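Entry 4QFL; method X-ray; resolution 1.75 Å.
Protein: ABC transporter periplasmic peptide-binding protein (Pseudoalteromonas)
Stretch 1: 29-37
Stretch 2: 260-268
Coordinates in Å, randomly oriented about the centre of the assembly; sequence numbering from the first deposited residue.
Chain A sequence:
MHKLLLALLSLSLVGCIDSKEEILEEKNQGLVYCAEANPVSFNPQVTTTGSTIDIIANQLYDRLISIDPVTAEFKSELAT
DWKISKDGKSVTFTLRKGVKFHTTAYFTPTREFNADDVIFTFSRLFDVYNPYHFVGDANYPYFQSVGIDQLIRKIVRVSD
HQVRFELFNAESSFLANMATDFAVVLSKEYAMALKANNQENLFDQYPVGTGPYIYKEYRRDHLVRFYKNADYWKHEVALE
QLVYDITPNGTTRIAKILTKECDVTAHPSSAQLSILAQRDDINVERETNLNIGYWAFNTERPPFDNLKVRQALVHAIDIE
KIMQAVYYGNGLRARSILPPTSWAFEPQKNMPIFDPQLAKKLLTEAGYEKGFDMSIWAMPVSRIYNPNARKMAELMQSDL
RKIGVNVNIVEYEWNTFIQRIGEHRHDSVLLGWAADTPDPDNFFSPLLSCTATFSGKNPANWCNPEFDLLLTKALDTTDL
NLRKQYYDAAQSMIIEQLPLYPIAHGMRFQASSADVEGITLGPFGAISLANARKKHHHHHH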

ATOM      1  N   GLN A  29     -17.984  -7.811 -24.147  1.00 41.94           N
ATOM      2  CA  GLN A  29     -18.101  -6.467 -23.579  1.00 41.23           C
ATOM      3  C   GLN A  29     -16.876  -6.071 -22.747  1.00 37.14           C
ATOM      4  O   GLN A  29     -16.018  -6.904 -22.417  1.00 32.24           O
ATOM      5  CB  GLN A  29     -19.388  -6.315 -22.745  1.00 41.32           C
ATOM      6  CG  GLN A  29     -20.499  -5.499 -23.422  1.00 40.84           C
ATOM      7  CD  GLN A  29     -20.050  -4.093 -23.791  1.00 43.40           C
ATOM      8  OE1 GLN A  29     -19.361  -3.430 -23.016  1.00 43.99           O
ATOM      9  NE2 GLN A  29     -20.433  -3.636 -24.983  1.00 46.62           N
ATOM     10  N   GLY A  30     -16.810  -4.786 -22.417  1.00 30.98           N
ATOM     11  CA  GLY A  30     -15.690  -4.254 -21.677  1.00 28.00           C
ATOM     12  C   GLY A  30     -16.116  -3.731 -20.330  1.00 25.49           C
ATOM     13  O   GLY A  30     -17.295  -3.693 -20.012  1.00 26.04           O
ATOM     14  N   LEU A  31     -15.136  -3.344 -19.530  1.00 21.09           N
ATOM     15  CA  LEU A  31     -15.386  -2.734 -18.246  1.00 22.57           C
ATOM     16  C   LEU A  31     -14.584  -1.454 -18.215  1.00 18.91           C
ATOM     17  O   LEU A  31     -13.464  -1.423 -18.694  1.00 20.11           O
ATOM     18  CB  LEU A  31     -14.960  -3.672 -17.116  1.00 20.76           C
ATOM     19  CG  LEU A  31     -15.247  -3.216 -15.681  1.00 24.10           C
ATOM     20  CD1 LEU A  31     -15.237  -4.389 -14.739  1.00 21.91           C
ATOM     21  CD2 LEU A  31     -14.242  -2.171 -15.215  1.00 20.73           C
ATOM     22  N   VAL A  32     -15.187  -0.391 -17.690  1.00 18.98           N
ATOM     23  CA  VAL A  32     -14.505   0.882 -17.476  1.00 19.37           C
ATOM     24  C   VAL A  32     -14.433   1.219 -15.977  1.00 18.62           C
ATOM     25  O   VAL A  32     -15.450   1.355 -15.301  1.00 19.57           O
ATOM     26  CB  VAL A  32     -15.181   2.030 -18.234  1.00 19.13           C
ATOM     27  CG1 VAL A  32     -14.445   3.332 -17.975  1.00 18.97           C
ATOM     28  CG2 VAL A  32     -15.220   1.721 -19.723  1.00 20.09           C
ATOM     29  N   TYR A  33     -13.205   1.330 -15.483  1.00 18.52           N
ATOM     30  CA  TYR A  33     -12.900   1.538 -14.078  1.00 16.99           C
ATOM     31  C   TYR A  33     -12.426   2.978 -13.907  1.00 17.05           C
ATOM     32  O   TYR A  33     -11.473   3.408 -14.560  1.00 18.17           O
ATOM     33  CB  TYR A  33     -11.794   0.556 -13.682  1.00 16.69           C
ATOM     34  CG  TYR A  33     -11.361   0.561 -12.230  1.00 20.19           C
ATOM     35  CD1 TYR A  33     -10.523   1.561 -11.730  1.00 20.69           C
ATOM     36  CD2 TYR A  33     -11.751  -0.457 -11.365  1.00 19.06           C
ATOM     37  CE1 TYR A  33     -10.106   1.555 -10.403  1.00 19.48           C
ATOM     38  CE2 TYR A  33     -11.341  -0.471 -10.042  1.00 18.64           C
ATOM     39  CZ  TYR A  33     -10.516   0.533  -9.567  1.00 20.60           C
ATOM     40  OH  TYR A  33     -10.103   0.523  -8.250  1.00 25.43           O
ATOM     41  N   CYS A  34     -13.103   3.730 -13.042  1.00 18.32           N
ATOM     42  CA  CYS A  34     -12.716   5.113 -12.739  1.00 20.00           C
ATOM     43  C   CYS A  34     -11.668   5.130 -11.650  1.00 19.55           C
ATOM     44  O   CYS A  34     -11.984   4.881 -10.484  1.00 18.18           O
ATOM     45  CB  CYS A  34     -13.909   5.944 -12.263  1.00 20.52           C
ATOM     46  SG  CYS A  34     -14.644   7.033 -13.524  1.00 32.05           S
ATOM     47  N   ALA A  35     -10.436   5.448 -12.042  1.00 19.24           N
ATOM     48  CA  ALA A  35      -9.270   5.411 -11.157  1.00 18.92           C
ATOM     49  C   ALA A  35      -8.906   6.784 -10.598  1.00 17.29           C
ATOM     50  O   ALA A  35      -9.012   7.799 -11.285  1.00 18.51           O
ATOM     51  CB  ALA A  35      -8.092   4.829 -11.900  1.00 19.06           C
ATOM     52  N   GLU A  36      -8.457   6.811  -9.349  1.00 17.47           N
ATOM     53  CA  GLU A  36      -8.193   8.074  -8.667  1.00 17.49           C
ATOM     54  C   GLU A  36      -6.828   8.710  -8.991  1.00 18.55           C
ATOM     55  O   GLU A  36      -6.564   9.848  -8.609  1.00 20.28           O
ATOM     56  CB  GLU A  36      -8.379   7.915  -7.148  1.00 16.15           C
ATOM     57  CG  GLU A  36      -7.226   7.219  -6.402  1.00 15.99           C
ATOM     58  CD  GLU A  36      -7.347   5.711  -6.372  1.00 17.64           C
ATOM     59  OE1 GLU A  36      -8.156   5.139  -7.140  1.00 17.20           O
ATOM     60  OE2 GLU A  36      -6.630   5.086  -5.563  1.00 15.62           O
ATOM     61  N   ALA A  37      -5.952   7.990  -9.691  1.00 18.26           N
ATOM     62  CA  ALA A  37      -4.650   8.559 -10.022  1.00 16.10           C
ATOM     63  C   ALA A  37      -3.962   7.836 -11.163  1.00 17.52           C
ATOM     64  O   ALA A  37      -4.284   6.705 -11.488  1.00 20.75           O
ATOM     65  CB  ALA A  37      -3.743   8.589  -8.808  1.00 16.84           C
ATOM     66  N   LYS A 260     -23.005   6.614 -16.336  1.00 21.09           N
ATOM     67  CA  LYS A 260     -22.575   5.328 -16.863  1.00 21.71           C
ATOM     68  C   LYS A 260     -21.382   5.441 -17.802  1.00 20.39           C
ATOM     69  O   LYS A 260     -21.171   4.583 -18.657  1.00 24.44           O
ATOM     70  CB  LYS A 260     -23.752   4.595 -17.511  1.00 24.01           C
ATOM     71  CG  LYS A 260     -24.933   4.473 -16.554  1.00 30.36           C
ATOM     72  CD  LYS A 260     -26.218   4.042 -17.243  1.00 35.11           C
ATOM     73  CE  LYS A 260     -27.450   4.582 -16.496  1.00 36.36           C
ATOM     74  NZ  LYS A 260     -27.649   6.070 -16.667  1.00 38.01           N
ATOM     75  N   GLU A 261     -20.593   6.498 -17.633  1.00 19.68           N
ATOM     76  CA  GLU A 261     -19.329   6.598 -18.338  1.00 22.55           C
ATOM     77  C   GLU A 261     -18.340   5.634 -17.701  1.00 21.06           C
ATOM     78  O   GLU A 261     -17.410   5.161 -18.350  1.00 21.04           O
ATOM     79  CB  GLU A 261     -18.784   8.021 -18.279  1.00 23.60           C
ATOM     80  CG  GLU A 261     -19.588   9.046 -19.067  1.00 26.99           C
ATOM     81  CD  GLU A 261     -18.807  10.332 -19.322  1.00 35.25           C
ATOM     82  OE1 GLU A 261     -17.574  10.337 -19.110  1.00 35.03           O
ATOM     83  OE2 GLU A 261     -19.421  11.343 -19.741  1.00 47.91           O
ATOM     84  N   CYS A 262     -18.556   5.357 -16.420  1.00 19.52           N
ATOM     85  CA  CYS A 262     -17.749   4.410 -15.663  1.00 20.04           C
ATOM     86  C   CYS A 262     -18.618   3.308 -15.104  1.00 21.38           C
ATOM     87  O   CYS A 262     -19.729   3.570 -14.658  1.00 22.44           O
ATOM     88  CB  CYS A 262     -17.047   5.109 -14.498  1.00 21.76           C
ATOM     89  SG  CYS A 262     -15.426   5.763 -14.924  1.00 31.32           S
ATOM     90  N   ASP A 263     -18.099   2.083 -15.106  1.00 21.58           N
ATOM     91  CA  ASP A 263     -18.807   0.931 -14.556  1.00 17.87           C
ATOM     92  C   ASP A 263     -18.400   0.662 -13.117  1.00 18.74           C
ATOM     93  O   ASP A 263     -19.168   0.099 -12.350  1.00 18.35           O
ATOM     94  CB  ASP A 263     -18.517  -0.303 -15.394  1.00 19.94           C
ATOM     95  CG  ASP A 263     -18.847  -0.091 -16.844  1.00 22.28           C
ATOM     96  OD1 ASP A 263     -19.992   0.315 -17.129  1.00 22.97           O
ATOM     97  OD2 ASP A 263     -17.961  -0.303 -17.694  1.00 23.33           O
ATOM     98  N   VAL A 264     -17.183   1.056 -12.771  1.00 17.59           N
ATOM     99  CA  VAL A 264     -16.686   0.913 -11.414  1.00 18.64           C
ATOM    100  C   VAL A 264     -15.969   2.186 -10.988  1.00 17.29           C
ATOM    101  O   VAL A 264     -15.211   2.770 -11.760  1.00 18.96           O
ATOM    102  CB  VAL A 264     -15.708  -0.265 -11.273  1.00 17.00           C
ATOM    103  CG1 VAL A 264     -15.274  -0.410  -9.822  1.00 18.76           C
ATOM    104  CG2 VAL A 264     -16.330  -1.556 -11.775  1.00 15.37           C
ATOM    105  N   THR A 265     -16.213   2.602  -9.752  1.00 16.76           N
ATOM    106  CA  THR A 265     -15.646   3.824  -9.206  1.00 18.42           C
ATOM    107  C   THR A 265     -14.816   3.564  -7.964  1.00 17.95           C
ATOM    108  O   THR A 265     -15.318   3.124  -6.942  1.00 16.87           O
ATOM    109  CB  THR A 265     -16.735   4.852  -8.869  1.00 19.70           C
ATOM    110  OG1 THR A 265     -17.110   5.537 -10.066  1.00 25.11           O
ATOM    111  CG2 THR A 265     -16.212   5.868  -7.887  1.00 21.03           C
ATOM    112  N   ALA A 266     -13.528   3.840  -8.080  1.00 19.18           N
ATOM    113  CA  ALA A 266     -12.605   3.703  -6.970  1.00 19.70           C
ATOM    114  C   ALA A 266     -12.891   4.758  -5.924  1.00 17.20           C
ATOM    115  O   ALA A 266     -13.205   5.904  -6.250  1.00 19.70           O
ATOM    116  CB  ALA A 266     -11.168   3.839  -7.469  1.00 18.68           C
ATOM    117  N   HIS A 267     -12.786   4.351  -4.667  1.00 16.74           N
ATOM    118  CA  HIS A 267     -12.892   5.262  -3.535  1.00 18.78           C
ATOM    119  C   HIS A 267     -13.980   6.312  -3.728  1.00 19.06           C
ATOM    120  O   HIS A 267     -13.670   7.489  -3.912  1.00 18.58           O
ATOM    121  CB  HIS A 267     -11.546   5.954  -3.289  1.00 18.65           C
ATOM    122  CG  HIS A 267     -10.401   5.003  -3.112  1.00 18.64           C
ATOM    123  ND1 HIS A 267     -10.092   4.436  -1.898  1.00 18.42           N
ATOM    124  CD2 HIS A 267      -9.496   4.521  -3.997  1.00 17.50           C
ATOM    125  CE1 HIS A 267      -9.044   3.642  -2.039  1.00 19.84           C
ATOM    126  NE2 HIS A 267      -8.657   3.684  -3.301  1.00 21.81           N
ATOM    127  N   PRO A 268     -15.259   5.892  -3.688  1.00 20.47           N
ATOM    128  CA  PRO A 268     -16.373   6.838  -3.820  1.00 18.99           C
ATOM    129  C   PRO A 268     -16.369   7.887  -2.709  1.00 19.66           C
ATOM    130  O   PRO A 268     -16.098   7.578  -1.552  1.00 19.31           O
ATOM    131  CB  PRO A 268     -17.610   5.943  -3.715  1.00 18.67           C
ATOM    132  CG  PRO A 268     -17.143   4.708  -3.051  1.00 15.89           C
ATOM    133  CD  PRO A 268     -15.741   4.512  -3.520  1.00 17.83           C
TER
HETATM  134  O   HOH W   1      -5.922   2.663  -4.059  1.00 19.20           O

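How do two segments more than 220 residues apart come to lie side by side? They run as parallel neighbours in a β-sheet, their axes 19° apart, with Tyr33 paired to Val264 and Cys34 to Thr265. The ladder alternates between strands: Val264 N donates to Val32 O (3.1 Å), Cys34 N to Val264 O (2.6 Å, nearly straight), and Ala266 N to Cys34 O (3.0 Å). Val32 O also accepts from Asp263 N at 2.8 Å, so one carbonyl serves two consecutive amides where the second stretch enters its strand.

What takes up the amide of Val32? The side chain of Asp263 does. Its CA-to-CB bond points toward the first stretch, and chi1 near -55° (m) lets OD2 accept from Val32 N at 2.8 Å. A short carboxylate suits this place, continuing the ladder beyond the strand's own carbonyls.

Where is the covalent link? Cys34 SG and Cys262 SG form a disulfide, 2.0 Å long with chi3 of 82°, close to the relaxed value. Both cysteines are buried, and the bond lies on the face of the sheet that carries the Cys34 and Thr265 side chains. Val32 CG1 packs 4.0 Å from Cys262 SG, adding apolar cover.

What fills the other face? Tyr33 and Val264 meet there, with Tyr33 CD2 3.8 Å from Val264 CG1, while Leu31 CD2 reaches within 4.1 Å of Val264 CG2. The tyrosine ring extends along the strand to Ala266, whose small CB sits 3.9 Å from Tyr33 CE1 and 3.3 Å from Glu36 OE1. Beyond it, a water bridges the polar end of the contact, within hydrogen-bonding distance of Glu36 OE2 (2.9 Å from the water O) and His267 NE2 (3.0 Å from the same O).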